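Local coordinates for protein methylocystis parvus OBBP MbnE (PDB 5ICQ) that probably binds methanobactin, a copper-chelating peptide natural product, in the periplasm as the solute-binding component of a transport system, at residues Q89-V92 against G93-Q97; I118-D121 against P122-R126; R191-P194 against L195-I199; P201-K205 against H206-V210; F366-S370 against E371-S375. One frame throughout, in Å; residues are numbered along the deposited sequence. Where two conformers were deposited one is given.

In the fold
Along the chain the five contacts follow one another in order, each within a single continuous run of residues. Interactions 2 and 3 touch, their centres about 11 Å apart: the hairpin turn after strand 109-120 rests on helix 193-198. The chain leaving that helix enters interaction 4, whose centre lies about 14 Å from that of interaction 1; there Val202 pairs with Gln97 and Leu203 packs on Phe96. Interaction 5 stands apart, about 41 Å from interaction 4 between centres and on the opposite side of the chain's centre, beside strand 567-572 and helix 547-563. This separation is consistent with the two-lobed architecture of family 5 solute-binding proteins, in which ligand is held between the lobes.

Interaction 1: Q89-V92 against G93-Q97; sequences QGLV and GNVFQ
The backbones of Val92 and Phe96 are bridged, CA to CA 5.0 Å, where residues 89-92 fold back against 93-97; Leu91 and Val95 lie almost as near, and the carbonyl of Leu91 organises the turn. Its oxygen O accepts from Val95 N at 2.9 Å and from Phe96 N at 3.0 Å, closing an alpha turn and a pi turn on one oxygen; the two N-H groups arrive from opposite faces of the carbonyl plane. Gly93 has the positive phi and negative psi of a classic gamma turn, marked by a weak bond from Asn94 N to Val92 O, while its own N bonds to Phe96 O at 2.8 Å. Gly90 likewise has a positive phi, so both bends fall on glycine.

Among the side chains, Asn94 provides the polar link. With CG anti to its carbonyl carbon (chi1 -69°), it brings ND2 to Gly90 O at 2.9 Å, where the N-H points well (159°) and the acceptor lies in the amide plane. The same nitrogen also bonds Thr601 OG1. Leu91 and Val95 run side by side in the same direction, CD2 to CG2 at 4.1 Å, and Leu91 CB touches Phe96 CE2 at 3.9 Å. Val95 CG1 sits over the centre of the Phe96 ring, 4.2 Å above its plane, and Phe80 meets that ring edge-to-face.

The buried face is set against a sheet: Leu91 packs on Val229 and Asn94 on Tyr227, both of strand 227-233, and the same two side chains touch Leu238 and Leu240 of strand 237-242.

Interaction 2: I118-D121 against P122-R126; sequences IDID and PARTR
Thr125 OG1 meets the Asp121 carboxylate at OD2, on the syn side and 28° out of the carboxylate plane, in a short bond of 2.5 Å. The other flat group, the Arg124 guanidinium, has a water in plane at its edge, accepting from NE at 2.9 Å and donating to Asp121 O. Both belong to a beta hairpin joining strands 109-120 and 126-131, where a type I turn from Asp121 to Arg124 is closed by Arg124 N to Asp121 O at 3.0 Å. Arg124 itself has left-handed helical backbone angles, which carry the chain on toward the returning strand.

Asp121 turns its carboxylate inward because CG stands between the backbone N and the carbonyl carbon (chi1 59°). The group then gathers weak bonds as well, from Thr125 N to OD1 at 3.0 Å and from Arg126 N to the same atom at 3.4 Å.

Arg124 stretches past the turn to reach Ala39 O, Met40 O and Arg191 O; the end of Arg126 points toward Asp184, but its placement is doubtful. Where Ile120 crosses the root of the Arg124 chain, its CD1 lies 4.0 Å from Arg124 CG.

Interaction 3: R191-P194 against L195-I199; sequences RELP and LILAI
Backbone bonds tie Glu192, Leu193 and Pro194 to the residues four places on. Ile196 N reaches Glu192 O at 3.1 Å, Leu197 N reaches Leu193 O at 2.9 Å with an N-H angle of 165°, and Ala198 N reaches Pro194 O at 3.0 Å along a more bent path of 139°. Leu195 N adds a weak bond to Glu192 O, so that this oxygen accepts twice.

Bonds of this i to i+4 kind mark the short helix 193-198. Pro194 sits near its N-terminal end, where a nitrogen without hydrogen costs the helix no bond. At the other end the pattern gives out: Ile199 leaves helical angles, and its N makes weak bonds to Leu195 O and Ile196 O.

Van der Waals contacts follow the same spacing. The apolar pair is Leu193 CD1 with Leu197 CG, at 4.2 Å, and that CG also lies close over Leu193 O, at 3.3 Å. Glu192 holds CG anti to its backbone N (chi1 -162°) and extends beyond it, slanting its chain across that of Ile196: CG and OE2 approach Ile196 CD1 at 3.9 and 3.7 Å. Its other oxygen, OE1, takes the N-H of Asn507, in the loop after strand 494-498.

Packing outward divides by face, with Pro194 and Leu195 against Ile120 and Leu110 of strand 109-120, and Leu193, Ile196 and Leu197 against helix 161-168.

Interaction 4: P201-K205 against H206-V210; sequences PVLPK and HALDV
Pro204 and Ala207 close a tight local turn, partly buried, in the long loop between helix 193-198 and strand 227-233. The evidence is one clear backbone bond: Ala207 N points nearly straight at Pro204 O, 3.0 Å away with an N-H angle of 164°. A water bridges Lys205 O and Leu208 O, donating to both, at 2.6 and 2.8 Å respectively.

Side-chain contacts accompany the turn bond. Pro204 CG meets Ala207 CB at 4.0 Å, and Pro204 CB approaches His206 CE1 at 3.6 Å. The imidazole is folded back over the turn because its CG stands between the backbone N and the carbonyl carbon (chi1 74°); Ala207 CB then lies against one face, 3.8 Å above the plane and offset toward the rim. Leu208 reaches back to Leu203, their CD1 atoms 3.8 Å apart.

Polar ends tie the turn to its surroundings. Lys205, fully extended, carries NZ to a salt bridge with Glu146, its backbone N bonds Asp147 OD1, and His206 NE2 bonds Asp139. Leu208 and Lys205 also pack on helix 145-158, through Leu154 and Phe150.

The i to i+3 bond, with helical backbone angles at Lys205 and His206, fits the geometry of a type I beta turn, with Pro204 in the first position.

Interaction 5: F366-S370 against E371-S375; sequences FFDES and ELSSS
Leu372 leans back on Phe367 and Ser370, and its side chain can be traced outward. CB lies 3.7 Å from Phe367 CB and 3.6 Å from Ser370 OG, touching an apolar and a polar neighbour at once. CG is 4.0 Å from the same Ser370 OG. At the tip, CD1 comes within 4.1 Å of Phe367 CD1, approaching the ring obliquely; both residues hold CG anti to the carbonyl carbon (chi1 -59° and -57°), yet the two side chains cross at a slant, meeting most closely at their CB atoms.

The backbone here is a type I beta turn from Ser370 to Ser373, closed by Ser373 N to Ser370 O at 3.2 Å. That oxygen also accepts from Arg377 NH1. Ser370 OG works in both directions, donating to Phe367 O at 3.2 Å and accepting from Leu372 N at 3.1 Å. Ser373 then begins an ST turn, its OG taking the N-H of Ser375 at 3.0 Å. A water donates to Asp368 OD1 and bonds Ser375 OG; the other carboxylate oxygen, OD2, accepts from Lys364 N.

Phe367 packs further on Pro505, and Glu371 O is held by Arg555 of helix 547-563. Two serine hydroxyls, those of Ser370 and Ser373, thus bond main-chain groups within the loop, whereas Leu372 O is buried with no partner in the model, a probable local cost.

Interaction 1: Q89-V92 against G93-Q97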
loop_
_atom_site.group_PDB
_atom_site.type_symbol
_atom_site.label_atom_id
_atom_site.label_comp_id
_atom_site.label_asym_id
_atom_site.label_seq_id
_atom_site.Cartn_x
_atom_site.Cartn_y
_atom_site.Cartn_z
ATOM N N GLN A 89 -13.369 10.305 -0.113
ATOM C CA GLN A 89 -12.151 10.283 -0.905
ATOM C C GLN A 89 -12.168 11.447 -1.886
ATOM O O GLN A 89 -13.162 12.152 -2.028
ATOM C CB GLN A 89 -12.010 8.956 -1.650
ATOM C CG GLN A 89 -11.677 7.795 -0.746
ATOM C CD GLN A 89 -11.838 6.468 -1.459
ATOM O OE1 GLN A 89 -12.774 5.716 -1.192
ATOM N NE2 GLN A 89 -10.939 6.187 -2.391
ATOM N N GLY A 90 -11.040 11.656 -2.558
ATOM C CA GLY A 90 -10.955 12.718 -3.537
ATOM C C GLY A 90 -10.528 14.062 -2.990
ATOM O O GLY A 90 -10.471 15.025 -3.759
ATOM N N LEU A 91 -10.221 14.166 -1.691
ATOM C CA LEU A 91 -9.865 15.472 -1.139
ATOM C C LEU A 91 -8.370 15.726 -1.175
ATOM O O LEU A 91 -7.932 16.856 -1.423
ATOM C CB LEU A 91 -10.372 15.594 0.302
ATOM C CG LEU A 91 -11.888 15.554 0.432
ATOM C CD1 LEU A 91 -12.295 15.341 1.905
ATOM C CD2 LEU A 91 -12.489 16.829 -0.113
ATOM N N VAL A 92 -7.572 14.698 -0.911
ATOM C CA VAL A 92 -6.131 14.849 -0.997
ATOM C C VAL A 92 -5.758 15.096 -2.449
ATOM O O VAL A 92 -6.304 14.458 -3.362
ATOM C CB VAL A 92 -5.437 13.596 -0.432
ATOM C CG1 VAL A 92 -3.926 13.694 -0.598
ATOM C CG2 VAL A 92 -5.813 13.407 1.042
ATOM N N GLY A 93 -4.854 16.050 -2.677
ATOM C CA GLY A 93 -4.427 16.355 -4.031
ATOM C C GLY A 93 -5.344 17.354 -4.713
ATOM O O GLY A 93 -4.895 18.424 -5.130
ATOM N N ASN A 94 -6.635 17.018 -4.817
ATOM C CA ASN A 94 -7.597 17.917 -5.456
ATOM C C ASN A 94 -7.836 19.173 -4.628
ATOM O O ASN A 94 -8.012 20.264 -5.186
ATOM C CB ASN A 94 -8.923 17.195 -5.683
ATOM C CG ASN A 94 -8.822 16.114 -6.742
ATOM O OD1 ASN A 94 -8.146 16.286 -7.765
ATOM N ND2 ASN A 94 -9.485 14.995 -6.500
ATOM N N VAL A 95 -7.900 19.035 -3.307
ATOM C CA VAL A 95 -8.181 20.151 -2.405
ATOM C C VAL A 95 -6.986 20.455 -1.511
ATOM O O VAL A 95 -6.489 21.583 -1.485
ATOM C CB VAL A 95 -9.447 19.880 -1.557
ATOM C CG1 VAL A 95 -9.697 21.036 -0.611
ATOM C CG2 VAL A 95 -10.653 19.677 -2.457
ATOM N N PHE A 96 -6.492 19.451 -0.790
ATOM C CA PHE A 96 -5.383 19.625 0.145
ATOM C C PHE A 96 -4.061 19.262 -0.517
ATOM O O PHE A 96 -3.922 18.167 -1.071
ATOM C CB PHE A 96 -5.583 18.750 1.382
ATOM C CG PHE A 96 -6.865 19.021 2.113
ATOM C CD1 PHE A 96 -7.058 20.225 2.775
ATOM C CD2 PHE A 96 -7.860 18.063 2.158
ATOM C CE1 PHE A 96 -8.231 20.472 3.467
ATOM C CE2 PHE A 96 -9.040 18.296 2.853
ATOM C CZ PHE A 96 -9.229 19.503 3.500
ATOM N N GLN A 97 -3.079 20.155 -0.414
ATOM C CA GLN A 97 -1.810 19.990 -1.109
ATOM C C GLN A 97 -0.656 19.900 -0.123
ATOM O O GLN A 97 -0.665 20.546 0.925
ATOM C CB GLN A 97 -1.523 21.168 -2.042
ATOM C CG GLN A 97 -2.542 21.385 -3.107
ATOM C CD GLN A 97 -2.075 22.460 -4.049
ATOM O OE1 GLN A 97 -1.810 23.591 -3.633
ATOM N NE2 GLN A 97 -1.923 22.106 -5.316
#

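Interaction 2: I118-D121 against P122-R126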
loop_
_atom_site.group_PDB
_atom_site.type_symbol
_atom_site.label_atom_id
_atom_site.label_comp_id
_atom_site.label_asym_id
_atom_site.label_seq_id
_atom_site.Cartn_x
_atom_site.Cartn_y
_atom_site.Cartn_z
ATOM N N ILE A 118 14.076 23.206 -2.135
ATOM C CA ILE A 118 14.438 22.690 -0.825
ATOM C C ILE A 118 15.937 22.849 -0.609
ATOM O O ILE A 118 16.737 22.881 -1.550
ATOM C CB ILE A 118 14.023 21.213 -0.628
ATOM C CG1 ILE A 118 14.705 20.311 -1.657
ATOM C CG2 ILE A 118 12.508 21.053 -0.709
ATOM C CD1 ILE A 118 14.665 18.855 -1.271
ATOM N N ASP A 119 16.305 22.997 0.663
ATOM C CA ASP A 119 17.695 22.976 1.108
ATOM C C ASP A 119 17.853 21.780 2.028
ATOM O O ASP A 119 17.243 21.740 3.098
ATOM C CB ASP A 119 18.084 24.250 1.857
ATOM C CG ASP A 119 18.238 25.440 0.946
ATOM O OD1 ASP A 119 18.195 26.577 1.460
ATOM O OD2 ASP A 119 18.401 25.241 -0.277
ATOM N N ILE A 120 18.666 20.810 1.623
ATOM C CA ILE A 120 18.833 19.597 2.410
ATOM C C ILE A 120 20.268 19.120 2.261
ATOM O O ILE A 120 20.900 19.316 1.218
ATOM C CB ILE A 120 17.808 18.522 1.976
ATOM C CG1 ILE A 120 17.768 17.364 2.971
ATOM C CG2 ILE A 120 18.094 18.043 0.554
ATOM C CD1 ILE A 120 16.648 16.351 2.675
ATOM N N ASP A 121 20.797 18.526 3.328
ATOM C CA ASP A 121 22.145 17.985 3.285
ATOM C C ASP A 121 22.100 16.492 2.988
ATOM O O ASP A 121 21.073 15.839 3.189
ATOM C CB ASP A 121 22.874 18.248 4.612
ATOM C CG ASP A 121 22.173 17.631 5.807
ATOM O OD1 ASP A 121 20.936 17.470 5.764
ATOM O OD2 ASP A 121 22.862 17.312 6.802
ATOM N N PRO A 122 23.192 15.914 2.480
ATOM C CA PRO A 122 23.171 14.472 2.176
ATOM C C PRO A 122 22.889 13.591 3.383
ATOM O O PRO A 122 22.260 12.535 3.232
ATOM C CB PRO A 122 24.571 14.219 1.601
ATOM C CG PRO A 122 24.956 15.538 0.994
ATOM C CD PRO A 122 24.385 16.579 1.923
ATOM N N ALA A 123 23.324 13.992 4.579
ATOM C CA ALA A 123 23.071 13.206 5.781
ATOM C C ALA A 123 21.658 13.387 6.322
ATOM O O ALA A 123 21.275 12.670 7.251
ATOM C CB ALA A 123 24.085 13.564 6.872
ATOM N N ARG A 124 20.890 14.331 5.771
ATOM C CA ARG A 124 19.493 14.550 6.147
ATOM C C ARG A 124 19.355 14.849 7.641
ATOM O O ARG A 124 18.513 14.289 8.345
ATOM C CB ARG A 124 18.624 13.362 5.719
ATOM C CG ARG A 124 18.656 13.183 4.200
ATOM C CD ARG A 124 17.604 12.213 3.642
ATOM N NE ARG A 124 17.697 12.207 2.183
ATOM C CZ ARG A 124 17.131 11.313 1.378
ATOM N NH1 ARG A 124 16.394 10.322 1.871
ATOM N NH2 ARG A 124 17.315 11.411 0.066
ATOM N N THR A 125 20.200 15.760 8.120
ATOM C CA THR A 125 20.083 16.287 9.471
ATOM C C THR A 125 19.238 17.557 9.536
ATOM O O THR A 125 18.842 17.958 10.638
ATOM C CB THR A 125 21.481 16.574 10.051
ATOM O OG1 THR A 125 22.168 17.502 9.202
ATOM C CG2 THR A 125 22.302 15.290 10.146
ATOM N N ARG A 126 18.968 18.189 8.388
ATOM C CA ARG A 126 18.229 19.445 8.235
ATOM C C ARG A 126 17.493 19.443 6.919
ATOM O O ARG A 126 18.028 18.980 5.909
ATOM C CB ARG A 126 19.128 20.669 8.143
ATOM C CG ARG A 126 19.121 21.583 9.294
ATOM C CD ARG A 126 19.733 20.849 10.417
ATOM N NE ARG A 126 19.932 21.573 11.647
ATOM C CZ ARG A 126 19.683 21.065 12.866
ATOM N NH1 ARG A 126 19.092 19.868 12.938
ATOM N NH2 ARG A 126 19.943 21.806 13.918
HETATM O O HOH W 1 19.574 14.130 1.189
#

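Interaction 3: R191-P194 against L195-I199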
loop_
_atom_site.group_PDB
_atom_site.type_symbol
_atom_site.label_atom_id
_atom_site.label_comp_id
_atom_site.label_asym_id
_atom_site.label_seq_id
_atom_site.Cartn_x
_atom_site.Cartn_y
_atom_site.Cartn_z
ATOM N N ARG A 191 16.279 8.771 7.474
ATOM C CA ARG A 191 16.440 9.340 6.142
ATOM C C ARG A 191 15.112 9.539 5.415
ATOM O O ARG A 191 15.071 10.265 4.419
ATOM C CB ARG A 191 17.385 8.456 5.329
ATOM C CG ARG A 191 18.795 8.429 5.927
ATOM C CD ARG A 191 19.801 7.736 5.035
ATOM N NE ARG A 191 19.853 8.307 3.694
ATOM C CZ ARG A 191 20.460 9.448 3.380
ATOM N NH1 ARG A 191 21.067 10.174 4.315
ATOM N NH2 ARG A 191 20.453 9.870 2.126
ATOM N N GLU A 192 14.035 8.921 5.893
ATOM C CA GLU A 192 12.713 9.101 5.310
ATOM C C GLU A 192 12.021 10.367 5.816
ATOM O O GLU A 192 11.146 10.905 5.126
ATOM C CB GLU A 192 11.870 7.867 5.629
ATOM C CG GLU A 192 10.646 7.658 4.774
ATOM C CD GLU A 192 9.838 6.468 5.253
ATOM O OE1 GLU A 192 10.439 5.510 5.792
ATOM O OE2 GLU A 192 8.601 6.492 5.099
ATOM N N LEU A 193 12.424 10.873 6.984
ATOM C CA LEU A 193 11.690 11.970 7.611
ATOM C C LEU A 193 11.574 13.229 6.749
ATOM O O LEU A 193 10.484 13.827 6.743
ATOM C CB LEU A 193 12.318 12.289 8.976
ATOM C CG LEU A 193 11.619 13.349 9.829
ATOM C CD1 LEU A 193 10.174 12.975 10.027
ATOM C CD2 LEU A 193 12.321 13.476 11.182
ATOM N N PRO A 194 12.600 13.679 6.011
ATOM C CA PRO A 194 12.403 14.871 5.166
ATOM C C PRO A 194 11.332 14.702 4.104
ATOM O O PRO A 194 10.640 15.680 3.786
ATOM C CB PRO A 194 13.783 15.088 4.532
ATOM C CG PRO A 194 14.736 14.480 5.505
ATOM C CD PRO A 194 14.016 13.264 6.020
ATOM N N LEU A 195 11.179 13.497 3.540
ATOM C CA LEU A 195 10.143 13.276 2.535
ATOM C C LEU A 195 8.762 13.203 3.174
ATOM O O LEU A 195 7.777 13.648 2.578
ATOM C CB LEU A 195 10.420 11.998 1.733
ATOM C CG LEU A 195 11.557 12.028 0.709
ATOM C CD1 LEU A 195 12.919 11.849 1.368
ATOM C CD2 LEU A 195 11.330 10.978 -0.361
ATOM N N ILE A 196 8.672 12.634 4.380
ATOM C CA ILE A 196 7.414 12.643 5.123
ATOM C C ILE A 196 6.984 14.077 5.423
ATOM O O ILE A 196 5.806 14.431 5.283
ATOM C CB ILE A 196 7.558 11.810 6.411
ATOM C CG1 ILE A 196 7.686 10.323 6.075
ATOM C CG2 ILE A 196 6.368 12.038 7.345
ATOM C CD1 ILE A 196 8.182 9.492 7.225
ATOM N N LEU A 197 7.926 14.925 5.842
ATOM C CA LEU A 197 7.597 16.333 6.069
ATOM C C LEU A 197 7.182 17.023 4.777
ATOM O O LEU A 197 6.309 17.900 4.786
ATOM C CB LEU A 197 8.795 17.061 6.689
ATOM C CG LEU A 197 9.204 16.585 8.085
ATOM C CD1 LEU A 197 10.540 17.201 8.500
ATOM C CD2 LEU A 197 8.120 16.940 9.087
ATOM N N ALA A 198 7.800 16.641 3.661
ATOM C CA ALA A 198 7.508 17.263 2.377
ATOM C C ALA A 198 6.116 16.934 1.853
ATOM O O ALA A 198 5.591 17.684 1.025
ATOM C CB ALA A 198 8.564 16.838 1.357
ATOM N N ILE A 199 5.501 15.832 2.284
ATOM C CA ILE A 199 4.171 15.503 1.794
ATOM C C ILE A 199 3.082 15.838 2.808
ATOM O O ILE A 199 1.919 15.501 2.584
ATOM C CB ILE A 199 4.085 14.031 1.352
ATOM C CG1 ILE A 199 4.436 13.089 2.508
ATOM C CG2 ILE A 199 5.003 13.784 0.156
ATOM C CD1 ILE A 199 4.275 11.577 2.125
#

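Interaction 4: P201-K205 against H206-V210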
loop_
_atom_site.group_PDB
_atom_site.type_symbol
_atom_site.label_atom_id
_atom_site.label_comp_id
_atom_site.label_asym_id
_atom_site.label_seq_id
_atom_site.Cartn_x
_atom_site.Cartn_y
_atom_site.Cartn_z
ATOM N N PRO A 201 0.137 17.788 4.355
ATOM C CA PRO A 201 -0.790 18.767 3.764
ATOM C C PRO A 201 -0.635 20.124 4.424
ATOM O O PRO A 201 -0.390 20.219 5.628
ATOM C CB PRO A 201 -2.170 18.168 4.055
ATOM C CG PRO A 201 -1.950 17.377 5.326
ATOM C CD PRO A 201 -0.586 16.765 5.141
ATOM N N VAL A 202 -0.784 21.180 3.632
ATOM C CA VAL A 202 -0.660 22.543 4.142
ATOM C C VAL A 202 -2.063 23.107 4.314
ATOM O O VAL A 202 -2.791 23.312 3.337
ATOM C CB VAL A 202 0.191 23.428 3.224
ATOM C CG1 VAL A 202 0.251 24.846 3.791
ATOM C CG2 VAL A 202 1.609 22.847 3.086
ATOM N N LEU A 203 -2.446 23.357 5.562
ATOM C CA LEU A 203 -3.794 23.734 5.965
ATOM C C LEU A 203 -3.842 25.210 6.348
ATOM O O LEU A 203 -2.843 25.759 6.830
ATOM C CB LEU A 203 -4.261 22.887 7.153
ATOM C CG LEU A 203 -4.131 21.376 6.920
ATOM C CD1 LEU A 203 -4.475 20.613 8.178
ATOM C CD2 LEU A 203 -5.009 20.928 5.763
ATOM N N PRO A 204 -4.984 25.871 6.166
ATOM C CA PRO A 204 -5.062 27.327 6.371
ATOM C C PRO A 204 -5.295 27.714 7.832
ATOM O O PRO A 204 -6.383 27.528 8.377
ATOM C CB PRO A 204 -6.242 27.738 5.478
ATOM C CG PRO A 204 -7.149 26.522 5.497
ATOM C CD PRO A 204 -6.221 25.320 5.572
ATOM N N LYS A 205 -4.270 28.310 8.444
ATOM C CA LYS A 205 -4.427 28.792 9.817
ATOM C C LYS A 205 -5.630 29.720 9.959
ATOM O O LYS A 205 -6.369 29.641 10.947
ATOM C CB LYS A 205 -3.163 29.509 10.284
ATOM C CG LYS A 205 -3.283 29.961 11.746
ATOM C CD LYS A 205 -1.984 30.527 12.292
ATOM C CE LYS A 205 -2.077 30.732 13.800
ATOM N NZ LYS A 205 -0.840 31.387 14.315
ATOM N N HIS A 206 -5.855 30.601 8.977
ATOM C CA HIS A 206 -6.934 31.581 9.079
ATOM C C HIS A 206 -8.328 30.976 8.923
ATOM O O HIS A 206 -9.319 31.687 9.148
ATOM C CB HIS A 206 -6.736 32.678 8.029
ATOM C CG HIS A 206 -7.061 32.238 6.636
ATOM N ND1 HIS A 206 -6.205 31.467 5.875
ATOM C CD2 HIS A 206 -8.153 32.459 5.863
ATOM C CE1 HIS A 206 -6.758 31.227 4.697
ATOM N NE2 HIS A 206 -7.937 31.824 4.661
ATOM N N ALA A 207 -8.444 29.695 8.550
ATOM C CA ALA A 207 -9.750 29.154 8.201
ATOM C C ALA A 207 -10.034 27.763 8.763
ATOM O O ALA A 207 -11.039 27.155 8.374
ATOM C CB ALA A 207 -9.912 29.116 6.681
ATOM N N LEU A 208 -9.193 27.226 9.642
ATOM C CA LEU A 208 -9.405 25.893 10.203
ATOM C C LEU A 208 -9.602 26.037 11.703
ATOM O O LEU A 208 -8.731 26.576 12.394
ATOM C CB LEU A 208 -8.228 24.958 9.901
ATOM C CG LEU A 208 -8.364 23.470 10.261
ATOM C CD1 LEU A 208 -7.394 22.625 9.449
ATOM C CD2 LEU A 208 -8.125 23.208 11.744
ATOM N N ASP A 209 -10.738 25.547 12.199
ATOM C CA ASP A 209 -11.046 25.550 13.628
ATOM C C ASP A 209 -10.358 24.349 14.272
ATOM O O ASP A 209 -10.758 23.206 14.036
ATOM C CB ASP A 209 -12.560 25.492 13.823
ATOM C CG ASP A 209 -12.984 25.605 15.286
ATOM O OD1 ASP A 209 -12.167 25.331 16.189
ATOM O OD2 ASP A 209 -14.159 25.962 15.524
ATOM N N VAL A 210 -9.327 24.592 15.087
ATOM C CA VAL A 210 -8.552 23.456 15.576
ATOM C C VAL A 210 -9.372 22.612 16.549
ATOM O O VAL A 210 -9.155 21.400 16.656
ATOM C CB VAL A 210 -7.221 23.915 16.203
ATOM C CG1 VAL A 210 -6.493 24.869 15.266
ATOM C CG2 VAL A 210 -7.443 24.554 17.546
HETATM O O HOH W 2 -6.724 28.364 13.211
#

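Interaction 5: F366-S370 against E371-S375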
loop_
_atom_site.group_PDB
_atom_site.type_symbol
_atom_site.label_atom_id
_atom_site.label_comp_id
_atom_site.label_asym_id
_atom_site.label_seq_id
_atom_site.Cartn_x
_atom_site.Cartn_y
_atom_site.Cartn_z
ATOM N N PHE A 366 7.677 -11.201 -0.856
ATOM C CA PHE A 366 7.065 -10.054 -0.195
ATOM C C PHE A 366 7.090 -8.802 -1.058
ATOM O O PHE A 366 6.409 -7.832 -0.720
ATOM C CB PHE A 366 7.749 -9.784 1.153
ATOM C CG PHE A 366 7.347 -10.763 2.210
ATOM C CD1 PHE A 366 8.022 -11.964 2.355
ATOM C CD2 PHE A 366 6.232 -10.510 3.006
ATOM C CE1 PHE A 366 7.606 -12.902 3.314
ATOM C CE2 PHE A 366 5.828 -11.422 3.963
ATOM C CZ PHE A 366 6.518 -12.616 4.119
ATOM N N PHE A 367 7.839 -8.808 -2.160
ATOM C CA PHE A 367 7.869 -7.696 -3.112
ATOM C C PHE A 367 7.785 -8.283 -4.518
ATOM O O PHE A 367 8.663 -8.093 -5.356
ATOM C CB PHE A 367 9.124 -6.842 -2.911
ATOM C CG PHE A 367 9.249 -6.310 -1.523
ATOM C CD1 PHE A 367 8.651 -5.106 -1.172
ATOM C CD2 PHE A 367 9.912 -7.040 -0.547
ATOM C CE1 PHE A 367 8.737 -4.633 0.120
ATOM C CE2 PHE A 367 10.004 -6.568 0.748
ATOM C CZ PHE A 367 9.411 -5.366 1.082
ATOM N N ASP A 368 6.696 -9.006 -4.780
ATOM C CA ASP A 368 6.638 -9.882 -5.943
ATOM C C ASP A 368 6.498 -9.079 -7.237
ATOM O O ASP A 368 5.991 -7.953 -7.248
ATOM C CB ASP A 368 5.469 -10.867 -5.799
ATOM C CG ASP A 368 5.687 -12.148 -6.571
ATOM O OD1 ASP A 368 6.794 -12.342 -7.098
ATOM O OD2 ASP A 368 4.752 -12.973 -6.638
ATOM N N GLU A 369 6.960 -9.683 -8.334
ATOM C CA GLU A 369 6.842 -9.118 -9.680
ATOM C C GLU A 369 7.449 -7.719 -9.756
ATOM O O GLU A 369 6.838 -6.775 -10.262
ATOM C CB GLU A 369 5.379 -9.104 -10.132
ATOM C CG GLU A 369 4.728 -10.471 -10.132
ATOM C CD GLU A 369 3.507 -10.507 -11.032
ATOM O OE1 GLU A 369 2.453 -11.004 -10.595
ATOM O OE2 GLU A 369 3.606 -10.022 -12.181
ATOM N N SER A 370 8.663 -7.578 -9.235
ATOM C CA SER A 370 9.291 -6.265 -9.234
ATOM C C SER A 370 10.789 -6.438 -9.077
ATOM O O SER A 370 11.288 -7.536 -8.804
ATOM C CB SER A 370 8.720 -5.365 -8.129
ATOM O OG SER A 370 9.454 -5.467 -6.922
ATOM N N GLU A 371 11.501 -5.321 -9.253
ATOM C CA GLU A 371 12.949 -5.334 -9.123
ATOM C C GLU A 371 13.391 -5.625 -7.697
ATOM O O GLU A 371 14.557 -5.977 -7.490
ATOM C CB GLU A 371 13.527 -3.986 -9.556
ATOM C CG GLU A 371 13.477 -2.967 -8.441
ATOM C CD GLU A 371 13.715 -1.556 -8.903
ATOM O OE1 GLU A 371 13.026 -0.655 -8.381
ATOM O OE2 GLU A 371 14.586 -1.343 -9.774
ATOM N N LEU A 372 12.504 -5.447 -6.711
ATOM C CA LEU A 372 12.847 -5.681 -5.314
ATOM C C LEU A 372 12.768 -7.146 -4.923
ATOM O O LEU A 372 13.201 -7.496 -3.820
ATOM C CB LEU A 372 11.921 -4.879 -4.393
ATOM C CG LEU A 372 11.925 -3.362 -4.590
ATOM C CD1 LEU A 372 10.903 -2.722 -3.655
ATOM C CD2 LEU A 372 13.313 -2.788 -4.339
ATOM N N SER A 373 12.235 -7.994 -5.793
ATOM C CA SER A 373 11.955 -9.381 -5.451
ATOM C C SER A 373 13.222 -10.227 -5.442
ATOM O O SER A 373 14.084 -10.081 -6.316
ATOM C CB SER A 373 10.966 -9.957 -6.467
ATOM O OG SER A 373 10.630 -11.278 -6.119
ATOM N N SER A 374 13.328 -11.135 -4.459
ATOM C CA SER A 374 14.385 -12.145 -4.502
ATOM C C SER A 374 14.032 -13.335 -5.388
ATOM O O SER A 374 14.895 -14.180 -5.628
ATOM C CB SER A 374 14.701 -12.661 -3.091
ATOM O OG SER A 374 13.608 -13.387 -2.551
ATOM N N SER A 375 12.802 -13.403 -5.898
ATOM C CA SER A 375 12.306 -14.608 -6.551
ATOM C C SER A 375 13.070 -14.877 -7.847
ATOM O O SER A 375 13.146 -14.010 -8.722
ATOM C CB SER A 375 10.812 -14.453 -6.822
ATOM O OG SER A 375 10.309 -15.529 -7.592
HETATM O O HOH W 3 8.058 -13.948 -8.690
#